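PDB 3CE2: putative peptidase from Chlamydophila abortus, which probably acts as a zinc-dependent oligopeptidase of the M3B family, cutting small bioactive peptides. Local coordinates for residues H483-A486 and P491-E494; H488-P491 and E495-S498; V180-F185 and N248-A253. One frame throughout, in Å; residues are numbered along the deposited sequence.

Contacts 1 and 2 are two halves of one helix-loop-helix: their centres lie about 3 Å apart, they share Pro491 and both touch the same zinc ion, bound by the end of helix 451-487 and the loop before helix 494-509. Contact 3 comes earlier in the chain, its centre about 13 Å from that of contact 1 and about 15 Å from that of contact 2, and joins helix 180-192 to helix 240-260. Helix 240-260 links the two regions, since Ile251, Gln252 and Asn248 of contact 3 meet residues of contact 1. The zinc here is not the one held by His402, His406 and Glu430 of the HExxH-type site.

Contact 1 of 3, residues H483-A486 and P491-E494; sequences HHAA and PLTE. With ZN (zinc ion), chain B.
The turn that leads out of helix 451-487 towards helix 494-509 folds back on the helix end it has just left, bringing Leu492 against Ala485. Their touch is apolar: Leu492 CD2 comes to 4.1 Å from Ala485 CB. Loose packing adds to it, with Leu492 CD2 4.4 Å from the backbone N of Ala486. Leu492 has its CG anti to its own carbonyl carbon (chi1 -58°); CD1 continues the chain in extended form, and CD2, branching off to the side, is the methyl that meets Ala485. Ala485 aims its methyl at the loop.

The loop is tied as an inverse gamma turn centred on Leu492, closed by Thr493 N donating to Pro491 O at 2.9 Å. Thr493 follows as the N-cap of helix 494-509, its OG1 hydrogen-bonded to Tyr496 N, so turn and cap together set the start of the next helix. On the 483-486 side, His484 binds a zinc ion. Its NE2 lies 2.6 Å from the metal, a long bond, and CE1 lies at nearly the same distance. The ion stands well off the plane of the ring, a geometry that is doubtful at this resolution. His488 is the other protein ligand.

His483 ND1 is hydrogen-bonded to Glu479 O and His483 NE2 to His254 ND1, and the ring also meets Phe533. Asn248 OD1 accepts a hydrogen bond from Leu492 N. Through Ile251, which touches His483, Ala486 and Leu492, helix 240-260 packs on both the end of helix 451-487 and the loop that follows it.

Contact 2 of 3, residues H488-P491 and E495-S498; sequences HGVP and EYLS. With ZN (zinc ion), chain B.
Val490 lies over one face of the Tyr496 ring, presenting its CG1 methyl at 4.4 Å from CE1. Both partners turn their CB towards the other segment. In Val490 the touching methyl stands anti to the backbone N (chi1 179°), and in Tyr496 it is CG that does so (chi1 -176°), swinging the ring back from helix 494-509 across the loop. Nearer the backbone, Pro491 O comes to 4.4 Å from Tyr496 CB, a loose van der Waals approach, while Pro491 CB points away from the helix.

This is the helix-loop-helix connection where the chain leaves helix 451-487 and turns into helix 494-509. His488 is the first residue to leave helical geometry. His488 also holds the zinc ion through NE2 at 2.0 Å. The two carbons beside that nitrogen, CD2 at 3.1 Å and CE1 at 2.9 Å, flank the metal almost evenly, so the ion sits nearly straight out from NE2, close to the ring plane. A water stands 2.2 Å from the zinc, and the His484 ring meets that of His488 with the planes about 55° apart.

Ala485 of helix 451-487 also touches both Val490 and Tyr496. Farther along helix 494-509, Leu497 turns to Phe478, Ile482 and helix 240-260, and Ser498 OG is hydrogen-bonded to both Glu494 OE1 and Trp523 NE1.

Contact 3 of 3, residues V180-F185 and N248-A253; sequences VASKAF and NGKIQA
Ala181 on helix 180-192 and Lys250 on helix 240-260 are the nearest CA pair of the two segments, 5.9 Å apart. This is helix-to-helix packing away from the metal sites, joining a helix of the Oligopeptidase F region to one of the Peptidase family M3 region. In the first kind of contact, Ala181 CB points at the partner helix, packs on Lys250 CB at 4.4 Å and lies 4.0 Å from the backbone N of Lys250. Gly249, with no side chain of its own, sits next to that spot.

The second kind of contact runs alongside a lysine chain. Lys250 is bent at chi2 (74°), which turns its outer half towards Ser182, where CD comes to 3.9 Å from Ser182 OG. The ammonium NZ stays 4.1 Å from the same hydroxyl oxygen, too long to count as a bond.

Neighbours take up other sides of the two helices: Ser182 also touches His528, on which the ring of Phe185 stacks, and Ile251 packs on Ile482 of helix 451-487. With one small methyl against backbone and CB, and a serine beside an aliphatic chain, these two segments are joined by light van der Waals contact, and the pairing gets no directional hold from their polar groups.

Contact 1 of 3, residues H483-A486 and P491-E494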
loop_
_atom_site.group_PDB
_atom_site.type_symbol
_atom_site.label_atom_id
_atom_site.label_comp_id
_atom_site.label_asym_id
_atom_site.label_seq_id
_atom_site.Cartn_x
_atom_site.Cartn_y
_atom_site.Cartn_z
ATOM N N HIS A 483 13.594 17.875 -0.831
ATOM C CA HIS A 483 14.218 17.524 -2.094
ATOM C C HIS A 483 14.439 18.800 -2.880
ATOM O O HIS A 483 15.493 18.991 -3.475
ATOM C CB HIS A 483 13.327 16.602 -2.884
ATOM C CG HIS A 483 13.437 15.178 -2.479
ATOM N ND1 HIS A 483 12.601 14.609 -1.544
ATOM C CD2 HIS A 483 14.288 14.200 -2.881
ATOM C CE1 HIS A 483 12.932 13.335 -1.393
ATOM N NE2 HIS A 483 13.953 13.063 -2.192
ATOM N N HIS A 484 13.441 19.679 -2.872
ATOM C CA HIS A 484 13.593 20.959 -3.523
ATOM C C HIS A 484 14.842 21.646 -2.990
ATOM O O HIS A 484 15.807 21.835 -3.718
ATOM C CB HIS A 484 12.359 21.831 -3.312
ATOM C CG HIS A 484 12.258 22.963 -4.283
ATOM N ND1 HIS A 484 11.992 24.259 -3.894
ATOM C CD2 HIS A 484 12.403 22.996 -5.629
ATOM C CE1 HIS A 484 11.965 25.039 -4.960
ATOM N NE2 HIS A 484 12.210 24.298 -6.026
ATOM N N ALA A 485 14.825 22.002 -1.714
ATOM C CA ALA A 485 15.986 22.585 -1.060
ATOM C C ALA A 485 17.299 21.907 -1.501
ATOM O O ALA A 485 18.237 22.569 -1.966
ATOM C CB ALA A 485 15.821 22.504 0.439
ATOM N N ALA A 486 17.379 20.591 -1.379
ATOM C CA ALA A 486 18.603 19.927 -1.800
ATOM C C ALA A 486 18.939 20.263 -3.268
ATOM O O ALA A 486 20.045 20.703 -3.583
ATOM C CB ALA A 486 18.512 18.419 -1.588
ATOM N N PRO A 491 21.903 22.695 2.233
ATOM C CA PRO A 491 22.236 21.467 2.956
ATOM C C PRO A 491 21.251 21.253 4.095
ATOM O O PRO A 491 20.858 22.200 4.789
ATOM C CB PRO A 491 23.647 21.748 3.484
ATOM C CG PRO A 491 23.723 23.287 3.584
ATOM C CD PRO A 491 22.511 23.875 2.878
ATOM N N LEU A 492 20.839 20.011 4.265
ATOM C CA LEU A 492 19.736 19.709 5.133
ATOM C C LEU A 492 20.210 19.518 6.570
ATOM O O LEU A 492 20.316 18.396 7.064
ATOM C CB LEU A 492 18.989 18.473 4.614
ATOM C CG LEU A 492 18.404 18.526 3.187
ATOM C CD1 LEU A 492 17.624 17.230 2.810
ATOM C CD2 LEU A 492 17.540 19.785 2.930
ATOM N N THR A 493 20.492 20.618 7.250
ATOM C CA THR A 493 20.924 20.525 8.633
ATOM C C THR A 493 19.752 20.215 9.564
ATOM O O THR A 493 18.591 20.422 9.217
ATOM C CB THR A 493 21.566 21.829 9.079
ATOM O OG1 THR A 493 20.590 22.875 9.041
ATOM C CG2 THR A 493 22.734 22.179 8.155
ATOM N N GLU A 494 20.044 19.718 10.756
ATOM C CA GLU A 494 18.971 19.520 11.699
ATOM C C GLU A 494 18.199 20.823 11.898
ATOM O O GLU A 494 16.997 20.791 12.106
ATOM C CB GLU A 494 19.472 18.958 13.039
ATOM C CG GLU A 494 19.693 19.979 14.165
ATOM C CD GLU A 494 18.408 20.372 14.929
ATOM O OE1 GLU A 494 17.347 19.692 14.805
ATOM O OE2 GLU A 494 18.475 21.382 15.672
HETATM ZN ZN ZN B . 13.304 26.550 -6.646
HETATM O O HOH W 1 13.818 24.873 -7.979
#

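Contact 2 of 3, residues H488-P491 and E495-S498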
loop_
_atom_site.group_PDB
_atom_site.type_symbol
_atom_site.label_atom_id
_atom_site.label_comp_id
_atom_site.label_asym_id
_atom_site.label_seq_id
_atom_site.Cartn_x
_atom_site.Cartn_y
_atom_site.Cartn_z
ATOM N N HIS A 488 18.504 22.724 -5.033
ATOM C CA HIS A 488 19.164 24.041 -5.070
ATOM C C HIS A 488 20.432 24.097 -4.235
ATOM O O HIS A 488 20.849 25.193 -3.867
ATOM C CB HIS A 488 18.256 25.162 -4.542
ATOM C CG HIS A 488 17.099 25.493 -5.433
ATOM N ND1 HIS A 488 17.014 25.060 -6.739
ATOM C CD2 HIS A 488 15.991 26.242 -5.210
ATOM C CE1 HIS A 488 15.894 25.510 -7.276
ATOM N NE2 HIS A 488 15.256 26.230 -6.369
ATOM N N GLY A 489 21.006 22.938 -3.891
ATOM C CA GLY A 489 22.243 22.850 -3.087
ATOM C C GLY A 489 22.193 23.199 -1.592
ATOM O O GLY A 489 23.212 23.070 -0.906
ATOM N N VAL A 490 21.040 23.657 -1.080
ATOM C CA VAL A 490 20.863 23.912 0.358
ATOM C C VAL A 490 21.112 22.621 1.140
ATOM O O VAL A 490 20.596 21.560 0.767
ATOM C CB VAL A 490 19.440 24.431 0.685
ATOM C CG1 VAL A 490 19.268 24.655 2.169
ATOM C CG2 VAL A 490 19.153 25.714 -0.057
ATOM N N PRO A 491 21.903 22.695 2.233
ATOM C CA PRO A 491 22.236 21.467 2.956
ATOM C C PRO A 491 21.251 21.253 4.095
ATOM O O PRO A 491 20.858 22.200 4.789
ATOM C CB PRO A 491 23.647 21.748 3.484
ATOM C CG PRO A 491 23.723 23.287 3.584
ATOM C CD PRO A 491 22.511 23.875 2.878
ATOM N N GLU A 495 18.882 21.964 11.848
ATOM C CA GLU A 495 18.202 23.228 12.116
ATOM C C GLU A 495 17.166 23.458 11.021
ATOM O O GLU A 495 16.026 23.843 11.285
ATOM C CB GLU A 495 19.180 24.408 12.177
ATOM C CG GLU A 495 18.655 25.577 13.038
ATOM C CD GLU A 495 18.755 26.956 12.351
ATOM O OE1 GLU A 495 19.886 27.475 12.187
ATOM O OE2 GLU A 495 17.690 27.532 11.991
ATOM N N TYR A 496 17.568 23.182 9.790
ATOM C CA TYR A 496 16.709 23.389 8.662
ATOM C C TYR A 496 15.540 22.397 8.671
ATOM O O TYR A 496 14.372 22.801 8.626
ATOM C CB TYR A 496 17.514 23.262 7.378
ATOM C CG TYR A 496 16.692 23.564 6.165
ATOM C CD1 TYR A 496 16.459 24.878 5.769
ATOM C CD2 TYR A 496 16.116 22.540 5.427
ATOM C CE1 TYR A 496 15.689 25.162 4.668
ATOM C CE2 TYR A 496 15.349 22.807 4.324
ATOM C CZ TYR A 496 15.139 24.118 3.950
ATOM O OH TYR A 496 14.374 24.375 2.842
ATOM N N LEU A 497 15.849 21.106 8.733
ATOM C CA LEU A 497 14.817 20.068 8.763
ATOM C C LEU A 497 13.785 20.381 9.829
ATOM O O LEU A 497 12.574 20.319 9.606
ATOM C CB LEU A 497 15.445 18.697 9.028
ATOM C CG LEU A 497 16.302 18.238 7.848
ATOM C CD1 LEU A 497 17.195 17.012 8.146
ATOM C CD2 LEU A 497 15.382 17.954 6.701
ATOM N N SER A 498 14.263 20.752 10.998
ATOM C CA SER A 498 13.358 20.978 12.092
ATOM C C SER A 498 12.484 22.207 11.938
ATOM O O SER A 498 11.434 22.263 12.555
ATOM C CB SER A 498 14.115 21.001 13.408
ATOM O OG SER A 498 14.259 19.673 13.850
HETATM ZN ZN ZN B . 13.304 26.550 -6.646
HETATM O O HOH W 1 13.818 24.873 -7.979
#

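Contact 3 of 3, residues V180-F185 and N248-A253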
loop_
_atom_site.group_PDB
_atom_site.type_symbol
_atom_site.label_atom_id
_atom_site.label_comp_id
_atom_site.label_asym_id
_atom_site.label_seq_id
_atom_site.Cartn_x
_atom_site.Cartn_y
_atom_site.Cartn_z
ATOM N N VAL A 180 23.795 2.862 2.298
ATOM C CA VAL A 180 24.317 3.028 3.646
ATOM C C VAL A 180 23.426 3.928 4.471
ATOM O O VAL A 180 23.183 3.632 5.623
ATOM C CB VAL A 180 25.785 3.502 3.728
ATOM C CG1 VAL A 180 25.930 4.923 3.259
ATOM C CG2 VAL A 180 26.238 3.414 5.159
ATOM N N ALA A 181 22.911 5.000 3.886
ATOM C CA ALA A 181 22.121 5.915 4.686
ATOM C C ALA A 181 20.993 5.173 5.407
ATOM O O ALA A 181 20.887 5.240 6.637
ATOM C CB ALA A 181 21.601 7.083 3.858
ATOM N N SER A 182 20.198 4.427 4.649
ATOM C CA SER A 182 19.048 3.702 5.191
ATOM C C SER A 182 19.432 2.648 6.195
ATOM O O SER A 182 18.701 2.414 7.158
ATOM C CB SER A 182 18.255 3.053 4.070
ATOM O OG SER A 182 18.423 3.814 2.879
ATOM N N LYS A 183 20.569 2.005 5.982
ATOM C CA LYS A 183 20.983 0.926 6.866
ATOM C C LYS A 183 21.375 1.478 8.231
ATOM O O LYS A 183 20.963 0.963 9.275
ATOM C CB LYS A 183 22.135 0.132 6.255
ATOM C CG LYS A 183 21.681 -0.962 5.299
ATOM C CD LYS A 183 22.856 -1.735 4.684
ATOM C CE LYS A 183 22.393 -3.043 4.010
ATOM N NZ LYS A 183 23.557 -3.821 3.453
ATOM N N ALA A 184 22.173 2.535 8.220
ATOM C CA ALA A 184 22.629 3.123 9.445
ATOM C C ALA A 184 21.413 3.648 10.216
ATOM O O ALA A 184 21.275 3.416 11.431
ATOM C CB ALA A 184 23.583 4.221 9.143
ATOM N N PHE A 185 20.526 4.343 9.504
ATOM C CA PHE A 185 19.276 4.757 10.090
ATOM C C PHE A 185 18.577 3.625 10.834
ATOM O O PHE A 185 18.070 3.844 11.932
ATOM C CB PHE A 185 18.307 5.307 9.048
ATOM C CG PHE A 185 16.931 5.556 9.603
ATOM C CD1 PHE A 185 16.645 6.733 10.272
ATOM C CD2 PHE A 185 15.947 4.587 9.516
ATOM C CE1 PHE A 185 15.401 6.950 10.814
ATOM C CE2 PHE A 185 14.693 4.809 10.040
ATOM C CZ PHE A 185 14.427 5.989 10.687
ATOM N N ASN A 248 19.899 13.840 4.833
ATOM C CA ASN A 248 20.603 14.581 3.797
ATOM C C ASN A 248 21.234 13.640 2.809
ATOM O O ASN A 248 21.147 13.861 1.618
ATOM C CB ASN A 248 21.703 15.456 4.382
ATOM C CG ASN A 248 22.325 16.404 3.340
ATOM O OD1 ASN A 248 21.704 17.386 2.906
ATOM N ND2 ASN A 248 23.556 16.118 2.952
ATOM N N GLY A 249 21.887 12.592 3.306
ATOM C CA GLY A 249 22.525 11.611 2.428
ATOM C C GLY A 249 21.547 10.928 1.478
ATOM O O GLY A 249 21.790 10.867 0.287
ATOM N N LYS A 250 20.455 10.386 2.013
ATOM C CA LYS A 250 19.400 9.790 1.208
ATOM C C LYS A 250 18.898 10.793 0.159
ATOM O O LYS A 250 18.903 10.522 -1.048
ATOM C CB LYS A 250 18.235 9.343 2.101
ATOM C CG LYS A 250 17.138 8.555 1.391
ATOM C CD LYS A 250 17.583 7.134 1.071
ATOM C CE LYS A 250 16.688 6.477 0.014
ATOM N NZ LYS A 250 17.478 5.491 -0.780
ATOM N N ILE A 251 18.474 11.962 0.610
ATOM C CA ILE A 251 17.952 12.916 -0.337
ATOM C C ILE A 251 18.970 13.257 -1.426
ATOM O O ILE A 251 18.597 13.409 -2.587
ATOM C CB ILE A 251 17.511 14.197 0.328
ATOM C CG1 ILE A 251 16.472 13.935 1.427
ATOM C CG2 ILE A 251 17.035 15.200 -0.723
ATOM C CD1 ILE A 251 15.314 13.008 1.084
ATOM N N GLN A 252 20.243 13.394 -1.063
ATOM C CA GLN A 252 21.271 13.679 -2.060
ATOM C C GLN A 252 21.417 12.480 -2.989
ATOM O O GLN A 252 21.766 12.621 -4.157
ATOM C CB GLN A 252 22.623 13.997 -1.417
ATOM C CG GLN A 252 22.813 15.446 -0.934
ATOM C CD GLN A 252 22.537 16.517 -2.026
ATOM O OE1 GLN A 252 22.975 16.406 -3.196
ATOM N NE2 GLN A 252 21.819 17.561 -1.635
ATOM N N ALA A 253 21.144 11.290 -2.479
ATOM C CA ALA A 253 21.131 10.117 -3.340
ATOM C C ALA A 253 20.082 10.289 -4.447
ATOM O O ALA A 253 20.379 10.100 -5.625
ATOM C CB ALA A 253 20.873 8.870 -2.538
#